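Local coordinates for protein phospholethanolamine N-methyltransferase 2 (Haemonchus contortus, PDB 4KRI) that probably transfers methyl groups from S-adenosylmethionine to the nitrogen of phosphomonomethylethanolamine on the nematode route to phosphocholine, at residues P23-I28 against N63-I68; R95-L100 against M162-P167; T222-L227 against S289-F294; V150-L155 against K267-R272. All blocks are in the same frame, centred on the assembly; numbering follows the deposited sequence.

Contact 1: P23-I28 against N63-I68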
# COMPACT_ATOMS: atom_id res chain seq x y z
N PRO A 23 24.12 4.07 -10.76
CA PRO A 23 24.13 2.83 -11.53
C PRO A 23 25.21 2.87 -12.62
O PRO A 23 25.36 3.89 -13.31
CB PRO A 23 22.73 2.77 -12.14
CG PRO A 23 22.29 4.23 -12.23
CD PRO A 23 22.92 4.90 -11.04
N GLN A 24 25.95 1.78 -12.77
CA GLN A 24 27.05 1.77 -13.74
C GLN A 24 26.55 1.66 -15.17
O GLN A 24 27.08 2.32 -16.06
CB GLN A 24 28.04 0.64 -13.46
CG GLN A 24 28.82 0.80 -12.15
CD GLN A 24 29.72 -0.39 -11.87
OE1 GLN A 24 29.37 -1.53 -12.17
NE2 GLN A 24 30.89 -0.12 -11.31
N GLN A 25 25.54 0.82 -15.38
CA GLN A 25 24.95 0.67 -16.71
C GLN A 25 23.45 0.84 -16.65
O GLN A 25 22.77 0.12 -15.91
CB GLN A 25 25.27 -0.72 -17.30
CG GLN A 25 26.75 -0.99 -17.55
CD GLN A 25 27.31 -0.25 -18.75
OE1 GLN A 25 26.62 -0.01 -19.74
NE2 GLN A 25 28.59 0.11 -18.66
N VAL A 26 22.92 1.78 -17.43
CA VAL A 26 21.48 2.03 -17.44
C VAL A 26 20.95 1.85 -18.86
O VAL A 26 21.60 2.25 -19.82
CB VAL A 26 21.17 3.46 -16.95
CG1 VAL A 26 19.70 3.82 -17.18
CG2 VAL A 26 21.49 3.57 -15.49
N GLY A 27 19.81 1.18 -18.99
CA GLY A 27 19.13 1.08 -20.27
C GLY A 27 17.85 1.89 -20.17
O GLY A 27 17.23 1.94 -19.10
N ILE A 28 17.47 2.53 -21.28
CA ILE A 28 16.24 3.31 -21.35
C ILE A 28 15.44 2.88 -22.57
O ILE A 28 15.95 2.87 -23.68
CB ILE A 28 16.56 4.81 -21.47
CG1 ILE A 28 17.35 5.28 -20.23
CG2 ILE A 28 15.28 5.62 -21.62
CD1 ILE A 28 17.88 6.69 -20.32
N ASN A 63 23.58 -6.88 -18.97
CA ASN A 63 24.36 -6.49 -17.80
C ASN A 63 23.94 -5.12 -17.23
O ASN A 63 24.78 -4.34 -16.75
CB ASN A 63 25.86 -6.50 -18.13
CG ASN A 63 26.73 -6.68 -16.89
OD1 ASN A 63 26.45 -7.51 -16.03
ND2 ASN A 63 27.80 -5.89 -16.80
N LEU A 64 22.65 -4.82 -17.30
CA LEU A 64 22.17 -3.52 -16.83
C LEU A 64 21.98 -3.50 -15.32
O LEU A 64 21.50 -4.47 -14.73
CB LEU A 64 20.83 -3.16 -17.47
CG LEU A 64 20.78 -3.02 -18.99
CD1 LEU A 64 19.37 -2.61 -19.37
CD2 LEU A 64 21.76 -1.97 -19.48
N ASP A 65 22.35 -2.38 -14.71
CA ASP A 65 22.01 -2.18 -13.30
C ASP A 65 20.60 -1.62 -13.14
O ASP A 65 19.97 -1.80 -12.10
CB ASP A 65 23.04 -1.26 -12.65
CG ASP A 65 24.44 -1.82 -12.75
OD1 ASP A 65 24.73 -2.80 -12.01
OD2 ASP A 65 25.24 -1.31 -13.58
N ALA A 66 20.10 -0.93 -14.16
CA ALA A 66 18.75 -0.40 -14.12
C ALA A 66 18.24 -0.30 -15.54
O ALA A 66 18.99 0.02 -16.46
CB ALA A 66 18.71 0.98 -13.46
N LEU A 67 16.96 -0.60 -15.69
CA LEU A 67 16.27 -0.45 -16.95
C LEU A 67 15.07 0.43 -16.67
O LEU A 67 14.22 0.09 -15.83
CB LEU A 67 15.80 -1.82 -17.43
CG LEU A 67 14.94 -1.81 -18.69
CD1 LEU A 67 15.69 -1.22 -19.88
CD2 LEU A 67 14.49 -3.23 -18.99
N ILE A 68 14.99 1.56 -17.36
CA ILE A 68 13.88 2.49 -17.19
C ILE A 68 13.01 2.41 -18.43
O ILE A 68 13.50 2.65 -19.54
CB ILE A 68 14.39 3.92 -17.02
CG1 ILE A 68 15.37 3.98 -15.83
CG2 ILE A 68 13.24 4.88 -16.79
CD1 ILE A 68 16.14 5.26 -15.74
O HOH W 1 27.01 -2.58 -10.83

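Contact 2: R95-L100 against M162-P167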
# COMPACT_ATOMS: atom_id res chain seq x y z
N ARG A 95 21.10 -7.35 -14.83
CA ARG A 95 21.87 -8.15 -13.88
C ARG A 95 20.96 -8.60 -12.75
O ARG A 95 19.95 -7.95 -12.46
CB ARG A 95 22.98 -7.31 -13.25
CG ARG A 95 24.03 -6.85 -14.23
CD ARG A 95 24.97 -5.83 -13.60
NE ARG A 95 25.64 -6.36 -12.41
CZ ARG A 95 26.91 -6.12 -12.11
NH1 ARG A 95 27.64 -5.35 -12.90
NH2 ARG A 95 27.45 -6.64 -11.01
N THR A 96 21.31 -9.70 -12.08
CA THR A 96 20.58 -10.04 -10.87
C THR A 96 20.71 -8.87 -9.88
O THR A 96 21.78 -8.26 -9.77
CB THR A 96 21.08 -11.37 -10.25
OG1 THR A 96 20.82 -12.43 -11.18
CG2 THR A 96 20.36 -11.66 -8.94
N ASP A 97 19.60 -8.56 -9.22
CA ASP A 97 19.43 -7.39 -8.33
C ASP A 97 19.27 -6.08 -9.10
O ASP A 97 19.13 -5.02 -8.49
CB ASP A 97 20.56 -7.24 -7.31
CG ASP A 97 20.72 -8.46 -6.44
OD1 ASP A 97 19.69 -9.08 -6.08
OD2 ASP A 97 21.88 -8.80 -6.11
N GLY A 98 19.26 -6.15 -10.43
CA GLY A 98 19.03 -4.97 -11.25
C GLY A 98 17.60 -4.49 -11.09
O GLY A 98 16.71 -5.27 -10.77
N VAL A 99 17.38 -3.19 -11.30
CA VAL A 99 16.09 -2.60 -11.00
C VAL A 99 15.36 -2.23 -12.28
O VAL A 99 15.96 -1.66 -13.19
CB VAL A 99 16.28 -1.32 -10.16
CG1 VAL A 99 14.93 -0.66 -9.88
CG2 VAL A 99 16.99 -1.66 -8.85
N LEU A 100 14.08 -2.58 -12.36
CA LEU A 100 13.22 -2.11 -13.45
C LEU A 100 12.32 -1.02 -12.91
O LEU A 100 11.59 -1.24 -11.95
CB LEU A 100 12.35 -3.25 -14.00
CG LEU A 100 11.21 -2.87 -14.95
CD1 LEU A 100 11.73 -2.19 -16.23
CD2 LEU A 100 10.40 -4.10 -15.31
N MET A 162 12.57 -5.57 -8.87
CA MET A 162 13.98 -5.97 -8.87
C MET A 162 14.12 -7.40 -9.37
O MET A 162 13.35 -8.28 -8.98
CB MET A 162 14.54 -5.86 -7.44
CG MET A 162 16.02 -6.15 -7.31
SD MET A 162 16.73 -5.55 -5.75
CE MET A 162 15.24 -4.90 -4.96
N LYS A 163 15.11 -7.64 -10.23
CA LYS A 163 15.35 -9.00 -10.73
C LYS A 163 15.96 -9.86 -9.64
O LYS A 163 16.96 -9.47 -9.03
CB LYS A 163 16.31 -8.96 -11.91
CG LYS A 163 16.55 -10.34 -12.53
CD LYS A 163 17.60 -10.28 -13.64
CE LYS A 163 17.87 -11.68 -14.19
NZ LYS A 163 18.79 -11.67 -15.37
N LYS A 164 15.39 -11.04 -9.41
CA LYS A 164 15.86 -11.95 -8.35
C LYS A 164 15.87 -13.39 -8.85
O LYS A 164 15.16 -13.74 -9.80
CB LYS A 164 14.97 -11.85 -7.11
CG LYS A 164 15.01 -10.52 -6.41
CD LYS A 164 16.37 -10.26 -5.79
CE LYS A 164 16.35 -8.98 -4.95
NZ LYS A 164 17.68 -8.66 -4.37
N PRO A 165 16.70 -14.24 -8.23
CA PRO A 165 16.69 -15.67 -8.53
C PRO A 165 15.58 -16.39 -7.76
O PRO A 165 15.29 -16.00 -6.62
CB PRO A 165 18.07 -16.14 -8.04
CG PRO A 165 18.35 -15.23 -6.87
CD PRO A 165 17.79 -13.87 -7.30
N PHE A 166 14.96 -17.40 -8.36
CA PHE A 166 13.90 -18.16 -7.69
C PHE A 166 14.05 -19.67 -7.85
O PHE A 166 14.51 -20.13 -8.90
CB PHE A 166 12.51 -17.75 -8.22
CG PHE A 166 12.09 -16.36 -7.83
CD1 PHE A 166 11.45 -16.12 -6.62
CD2 PHE A 166 12.31 -15.29 -8.68
CE1 PHE A 166 11.05 -14.84 -6.26
CE2 PHE A 166 11.91 -14.01 -8.34
CZ PHE A 166 11.28 -13.78 -7.13
N PRO A 167 13.62 -20.44 -6.83
CA PRO A 167 13.55 -21.91 -6.95
C PRO A 167 12.63 -22.33 -8.10
O PRO A 167 11.97 -21.49 -8.69
CB PRO A 167 12.93 -22.34 -5.61
CG PRO A 167 13.24 -21.23 -4.67
CD PRO A 167 13.22 -19.97 -5.49
O HOH W 2 21.21 -12.57 -13.90

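Contact 3: T222-L227 against S289-F294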
# COMPACT_ATOMS: atom_id res chain seq x y z
N THR A 222 -4.70 23.07 7.94
CA THR A 222 -4.74 22.89 6.50
C THR A 222 -3.33 22.81 5.92
O THR A 222 -2.47 23.64 6.24
CB THR A 222 -5.47 24.07 5.83
OG1 THR A 222 -6.79 24.16 6.39
CG2 THR A 222 -5.56 23.86 4.34
N GLY A 223 -3.09 21.81 5.09
CA GLY A 223 -1.83 21.75 4.37
C GLY A 223 -0.77 20.92 5.07
O GLY A 223 0.27 20.61 4.46
N GLN A 224 -0.99 20.57 6.34
CA GLN A 224 -0.05 19.66 7.00
C GLN A 224 -0.04 18.30 6.32
O GLN A 224 -1.01 17.92 5.65
CB GLN A 224 -0.32 19.56 8.51
CG GLN A 224 0.02 20.86 9.24
CD GLN A 224 -0.23 20.79 10.73
OE1 GLN A 224 -1.28 20.33 11.18
NE2 GLN A 224 0.75 21.24 11.52
N ARG A 225 1.07 17.57 6.45
CA ARG A 225 1.24 16.34 5.69
C ARG A 225 1.02 15.12 6.55
O ARG A 225 1.63 14.98 7.62
CB ARG A 225 2.65 16.30 5.09
CG ARG A 225 2.93 17.49 4.16
CD ARG A 225 4.17 17.30 3.29
NE ARG A 225 4.09 16.07 2.50
CZ ARG A 225 4.85 15.00 2.70
NH1 ARG A 225 5.77 15.00 3.65
NH2 ARG A 225 4.70 13.92 1.94
N MET A 226 0.17 14.21 6.08
CA MET A 226 -0.13 13.00 6.81
C MET A 226 0.21 11.75 6.00
O MET A 226 -0.11 11.68 4.81
CB MET A 226 -1.62 12.97 7.22
CG MET A 226 -2.09 11.62 7.77
SD MET A 226 -3.86 11.67 8.22
CE MET A 226 -3.75 12.53 9.79
N LEU A 227 0.85 10.78 6.65
CA LEU A 227 1.06 9.47 6.06
C LEU A 227 0.03 8.53 6.65
O LEU A 227 -0.05 8.39 7.88
CB LEU A 227 2.46 8.94 6.41
CG LEU A 227 2.74 7.51 5.94
CD1 LEU A 227 2.79 7.44 4.41
CD2 LEU A 227 4.06 7.01 6.55
N SER A 289 9.59 14.28 7.37
CA SER A 289 8.79 14.95 6.35
C SER A 289 7.31 15.01 6.67
O SER A 289 6.59 15.86 6.12
CB SER A 289 9.03 14.32 4.98
OG SER A 289 8.45 13.04 4.91
N PHE A 290 6.83 14.12 7.55
CA PHE A 290 5.40 14.09 7.87
C PHE A 290 5.05 14.77 9.18
O PHE A 290 5.70 14.55 10.20
CB PHE A 290 4.86 12.64 7.87
CG PHE A 290 4.82 12.03 6.49
CD1 PHE A 290 3.80 12.34 5.61
CD2 PHE A 290 5.82 11.16 6.07
CE1 PHE A 290 3.76 11.79 4.34
CE2 PHE A 290 5.78 10.61 4.79
CZ PHE A 290 4.76 10.93 3.94
N ASP A 291 3.98 15.57 9.16
CA ASP A 291 3.43 16.11 10.40
C ASP A 291 2.72 15.04 11.24
O ASP A 291 2.74 15.10 12.47
CB ASP A 291 2.46 17.25 10.10
CG ASP A 291 3.15 18.42 9.46
OD1 ASP A 291 3.86 19.16 10.19
OD2 ASP A 291 3.00 18.61 8.22
N TYR A 292 2.08 14.08 10.57
CA TYR A 292 1.29 13.05 11.23
C TYR A 292 1.49 11.73 10.54
O TYR A 292 1.65 11.67 9.32
CB TYR A 292 -0.22 13.38 11.15
CG TYR A 292 -0.52 14.75 11.68
CD1 TYR A 292 -0.52 15.00 13.05
CD2 TYR A 292 -0.78 15.81 10.81
CE1 TYR A 292 -0.78 16.26 13.54
CE2 TYR A 292 -1.03 17.08 11.30
CZ TYR A 292 -1.03 17.30 12.66
OH TYR A 292 -1.28 18.56 13.14
N VAL A 293 1.47 10.66 11.32
CA VAL A 293 1.37 9.33 10.77
C VAL A 293 0.16 8.70 11.43
O VAL A 293 0.03 8.71 12.66
CB VAL A 293 2.64 8.50 11.07
CG1 VAL A 293 2.40 7.03 10.70
CG2 VAL A 293 3.82 9.04 10.28
N PHE A 294 -0.74 8.20 10.62
CA PHE A 294 -2.00 7.67 11.10
C PHE A 294 -2.12 6.24 10.63
O PHE A 294 -1.84 5.96 9.46
CB PHE A 294 -3.14 8.50 10.49
CG PHE A 294 -4.52 8.07 10.92
CD1 PHE A 294 -4.88 8.08 12.26
CD2 PHE A 294 -5.47 7.70 9.98
CE1 PHE A 294 -6.16 7.70 12.66
CE2 PHE A 294 -6.76 7.32 10.37
CZ PHE A 294 -7.11 7.34 11.71
O HOH W 3 3.19 22.44 10.41

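Contact 4: V150-L155 against K267-R272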
# COMPACT_ATOMS: atom_id res chain seq x y z
N VAL A 150 -1.18 18.24 -12.58
CA VAL A 150 -1.33 19.01 -13.82
C VAL A 150 -2.49 18.50 -14.68
O VAL A 150 -3.15 19.27 -15.39
CB VAL A 150 -0.01 18.99 -14.64
CG1 VAL A 150 -0.17 19.71 -15.99
CG2 VAL A 150 1.11 19.62 -13.84
N HIS A 151 -2.74 17.20 -14.62
CA HIS A 151 -3.72 16.58 -15.51
C HIS A 151 -4.90 15.89 -14.82
O HIS A 151 -5.69 15.22 -15.49
CB HIS A 151 -3.02 15.58 -16.43
CG HIS A 151 -1.97 16.19 -17.29
ND1 HIS A 151 -2.26 17.14 -18.25
CD2 HIS A 151 -0.63 15.98 -17.36
CE1 HIS A 151 -1.14 17.51 -18.86
NE2 HIS A 151 -0.14 16.81 -18.34
N GLN A 152 -5.03 16.07 -13.51
CA GLN A 152 -6.06 15.38 -12.74
C GLN A 152 -6.14 13.88 -13.07
O GLN A 152 -7.22 13.32 -13.26
CB GLN A 152 -7.42 16.06 -12.92
CG GLN A 152 -7.58 17.34 -12.08
CD GLN A 152 -9.01 17.80 -12.01
OE1 GLN A 152 -9.74 17.76 -13.00
NE2 GLN A 152 -9.43 18.26 -10.84
N ASN A 153 -4.97 13.26 -13.15
CA ASN A 153 -4.85 11.86 -13.52
C ASN A 153 -4.12 11.10 -12.42
O ASN A 153 -2.93 11.31 -12.21
CB ASN A 153 -4.05 11.74 -14.82
CG ASN A 153 -3.85 10.30 -15.26
OD1 ASN A 153 -4.43 9.38 -14.69
ND2 ASN A 153 -3.03 10.12 -16.30
N TRP A 154 -4.85 10.21 -11.73
CA TRP A 154 -4.32 9.42 -10.62
C TRP A 154 -3.94 8.01 -11.06
O TRP A 154 -3.50 7.20 -10.24
CB TRP A 154 -5.37 9.33 -9.49
CG TRP A 154 -5.47 10.56 -8.58
CD1 TRP A 154 -4.93 10.68 -7.32
CD2 TRP A 154 -6.14 11.80 -8.86
NE1 TRP A 154 -5.22 11.93 -6.81
CE2 TRP A 154 -5.96 12.63 -7.72
CE3 TRP A 154 -6.86 12.30 -9.96
CZ2 TRP A 154 -6.48 13.93 -7.66
CZ3 TRP A 154 -7.38 13.59 -9.89
CH2 TRP A 154 -7.19 14.39 -8.74
N LEU A 155 -4.11 7.72 -12.35
CA LEU A 155 -3.84 6.37 -12.86
C LEU A 155 -2.62 6.28 -13.77
O LEU A 155 -2.54 5.43 -14.67
CB LEU A 155 -5.07 5.84 -13.59
CG LEU A 155 -6.36 5.91 -12.79
CD1 LEU A 155 -7.53 5.53 -13.70
CD2 LEU A 155 -6.30 5.01 -11.55
N LYS A 267 -11.89 9.34 -10.03
CA LYS A 267 -13.21 9.77 -10.49
C LYS A 267 -13.70 11.03 -9.78
O LYS A 267 -14.29 11.91 -10.41
CB LYS A 267 -14.22 8.64 -10.31
CG LYS A 267 -13.99 7.51 -11.29
CD LYS A 267 -15.15 6.54 -11.31
CE LYS A 267 -14.92 5.41 -12.31
NZ LYS A 267 -15.50 4.14 -11.82
N GLU A 268 -13.43 11.12 -8.49
CA GLU A 268 -13.97 12.19 -7.64
C GLU A 268 -13.06 13.42 -7.60
O GLU A 268 -13.54 14.55 -7.50
CB GLU A 268 -14.24 11.64 -6.24
CG GLU A 268 -15.43 10.66 -6.21
CD GLU A 268 -15.45 9.70 -5.01
OE1 GLU A 268 -14.65 9.88 -4.06
OE2 GLU A 268 -16.28 8.76 -5.02
N LYS A 269 -11.75 13.17 -7.70
CA LYS A 269 -10.72 14.21 -7.84
C LYS A 269 -10.49 15.05 -6.56
O LYS A 269 -11.30 15.91 -6.20
CB LYS A 269 -10.96 15.06 -9.09
CG LYS A 269 -11.22 14.20 -10.34
CD LYS A 269 -10.81 14.88 -11.64
CE LYS A 269 -10.97 13.93 -12.84
NZ LYS A 269 -9.92 12.84 -12.92
N ASP A 270 -9.39 14.76 -5.87
CA ASP A 270 -8.97 15.59 -4.74
C ASP A 270 -7.45 15.54 -4.72
O ASP A 270 -6.87 14.52 -4.33
CB ASP A 270 -9.55 15.05 -3.43
CG ASP A 270 -9.29 15.98 -2.24
OD1 ASP A 270 -8.29 16.73 -2.25
OD2 ASP A 270 -10.11 15.97 -1.29
N ALA A 271 -6.80 16.63 -5.13
CA ALA A 271 -5.34 16.64 -5.27
C ALA A 271 -4.61 16.60 -3.94
O ALA A 271 -3.37 16.51 -3.92
CB ALA A 271 -4.86 17.83 -6.09
N ARG A 272 -5.34 16.64 -2.82
CA ARG A 272 -4.69 16.47 -1.51
C ARG A 272 -4.31 15.04 -1.23
O ARG A 272 -3.54 14.77 -0.31
CB ARG A 272 -5.61 16.99 -0.38
CG ARG A 272 -5.67 18.53 -0.41
CD ARG A 272 -6.81 19.09 0.43
NE ARG A 272 -8.12 18.57 0.04
CZ ARG A 272 -9.27 19.13 0.40
NH1 ARG A 272 -9.27 20.25 1.11
NH2 ARG A 272 -10.42 18.58 0.02

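Contact 1: P23-I28 against N63-I68
D65 meets the backbone of Q25 because its CG stands anti to its own carbonyl carbon (chi1 -59°), and the turn of the carboxylate about the next bond (chi2 -73°) brings OD2 to the neighbouring strand. The setting is a pair of adjacent parallel strands in the N-terminal alpha/beta region, whose strand order is consistent with a reduced copy of the class I methyltransferase fold. D65 OD2 accepts from Q25 N at 2.8 Å through its anti lone pair, while D65 N donates in return to Q25 O, also at 2.8 Å. One aspartate thus serves both backbone polar atoms of Q25, at the corner where the chain swings into the strand; A66 N adds a weak bond to Q25 O. Beyond this point the ladder is regular: G27 N donates to A66 O at 2.9 Å, and I68 N to G27 O.

V26, I28, A66 and I68 line one face of the sheet, with V26 CG1 4.1 Å from I68 CD1. Aliphatic groups suit this face, since L14 and I11 of helix 5-18 and L39 of helix 33-40 pack against it. On the other face, L64 and L67 close over G27, which offers no side chain there: L64 CD1 lies 3.8 Å from G27 CA, on the side where a beta carbon would point, so the leucine packs directly on the backbone. At the outer end the polar residues suit a more solvent-rich margin. There a single water donates to Q24 OE1 at 2.9 Å and to D65 OD1 at 2.6 Å.

Contact 2: R95-L100 against M162-P167
D97 and K163 join the two segments through the backbone: D97 N donates to K163 O at 2.8 Å, and in the next bond K163 N donates to G98 O at 2.9 Å, nearly straight at 167°. These bonds begin the antiparallel pairing of strands 98-105 and 156-166, in which V99 faces M162 as a non-hydrogen-bonded pair. Residues R95 to G98 form a type II turn, closed by G98 N to R95 O. D97 takes its third position with a positive phi of 76°.

The two lysines are satisfied differently. K163 is fully extended, and its CD passes 3.5 Å from R95 O on the way to a cluster of oxygens. There K163 NZ forms a salt bridge with E129, hydrogen bonds to the carbonyls of L91 and L94, and donates to a water at 3.0 Å that also bonds T96 OG1. Lysine suits this place because its methylenes run past the turn and carry the charge to several acceptors. K164 instead bends at chi2 (-67°), which folds its chain back toward the turn, and K164 NZ reaches D97 OD1 at 2.7 Å. The ammonium comes from above the carboxylate plane, and the two side chains cross at about a right angle.

T96 CG2 rests 3.8 Å from P165 CD at the apolar margin. M162 lays its CG and SD against the D97 carbonyl oxygen. The chemistry implies a turn tied directly by backbone bonds and the D97-K164 pair, whose strength probably depends on solvent, while K163 NZ joins the contact to E129, L91 and L94 and meets T96 through water.

Contact 3: T222-L227 against S289-F294
R225 and Y292 open a parallel ladder in which Y292 N donates to R225 O, L227 N to Y292 O, and F294 N to L227 O, the short strands turned 30° against each other. This is the central pairing of the Rossmann-like methyltransferase sheet, and the side chain of F294 lies about 6 Å from the bound S-adenosylhomocysteine.

At the entrance, D291 OD2 offers its anti lone pair to R225 N at 2.8 Å in an almost straight bond (174°). D291 OD1 turns to K317 in a salt bridge. F290 is sandwiched: L227 CB sits over the ring centre, 3.6 Å from the centroid, and the R225 guanidinium lies over the opposite face, displaced toward the rim in an off-centre cation-pi contact. Arginine suits this margin because NE can bond Q247 while NH1 makes a weak bond to S289 O.

On the other side of the sheet M226, its CG anti to the backbone N (chi1 169°), suits its place because a long unbranched chain brings CE to Y292 CB and the sulfur obliquely to the F294 ring, a Met-aromatic contact. Further out, Y292 OH donates to Q224 OE1 at 2.6 Å, from above the amide plane.

Contact 4: V150-L155 against K267-R272
The junction between the N-terminal region and the Rossmann-like methyltransferase domain is bridged here by Q152 and K269, each the first residue after a helix, 145-151 and 255-268 respectively, to leave helical backbone angles, with positive phi. K269 reaches across with a chain that is extended until its last bond, where chi4 of -73° turns NZ onto Q152 O. That bond from K269 NZ to Q152 O measures 2.8 Å and lies in the carbonyl plane. The same NZ also bonds H266 O of its own helix, so a single ammonium joins backbone carbonyls from near the two helix ends. Positive charge would probably be favourable here, near the partial negative charge of the helix C-termini.

The Q152 side chain crosses that of K269 at about a right angle, with Q152 OE1 3.4 Å from K269 CD, so the amide lies against K269 CD. W154 is the buried partner. W154 CH2 comes to 3.6 Å from K269 CA. W154 CZ2 stands 3.4 Å from D270 O, and A271 N approaches at the ring edge. A large indole suits this place because its six-membered ring reaches the 269-271 backbone while NE1 bonds V273 O; W154 N hydrogen-bonds H266 ND1.

Each segment also contains an Asx turn, N153 OD1 accepting from L155 N and D270 OD1 from R272 N. D270 is gripped further by the R272 guanidinium, side-on, with R272 NE on D270 OD1 and R272 NH2 on D270 OD2, both at 2.9 Å.

Contacts 1 and 3 are buried pairings of parallel strands, one in each half of the chain, about 35 Å apart between centres. They share a detail: in both, an aspartate at the corner of the second strand receives a backbone N-H of the first, consistent with equivalent places in two related folds. Contact 2 adjoins contact 1, since strand 64-70 lies beside strand 98-105 and L67 N probably bonds V99 O, but it is antiparallel, only partly buried and richer in ion pairs. Contact 4 is a surface contact without strand pairing: it links the halves through a lysine and a tryptophan, about 6 Å from contact 3 at the nearest atoms.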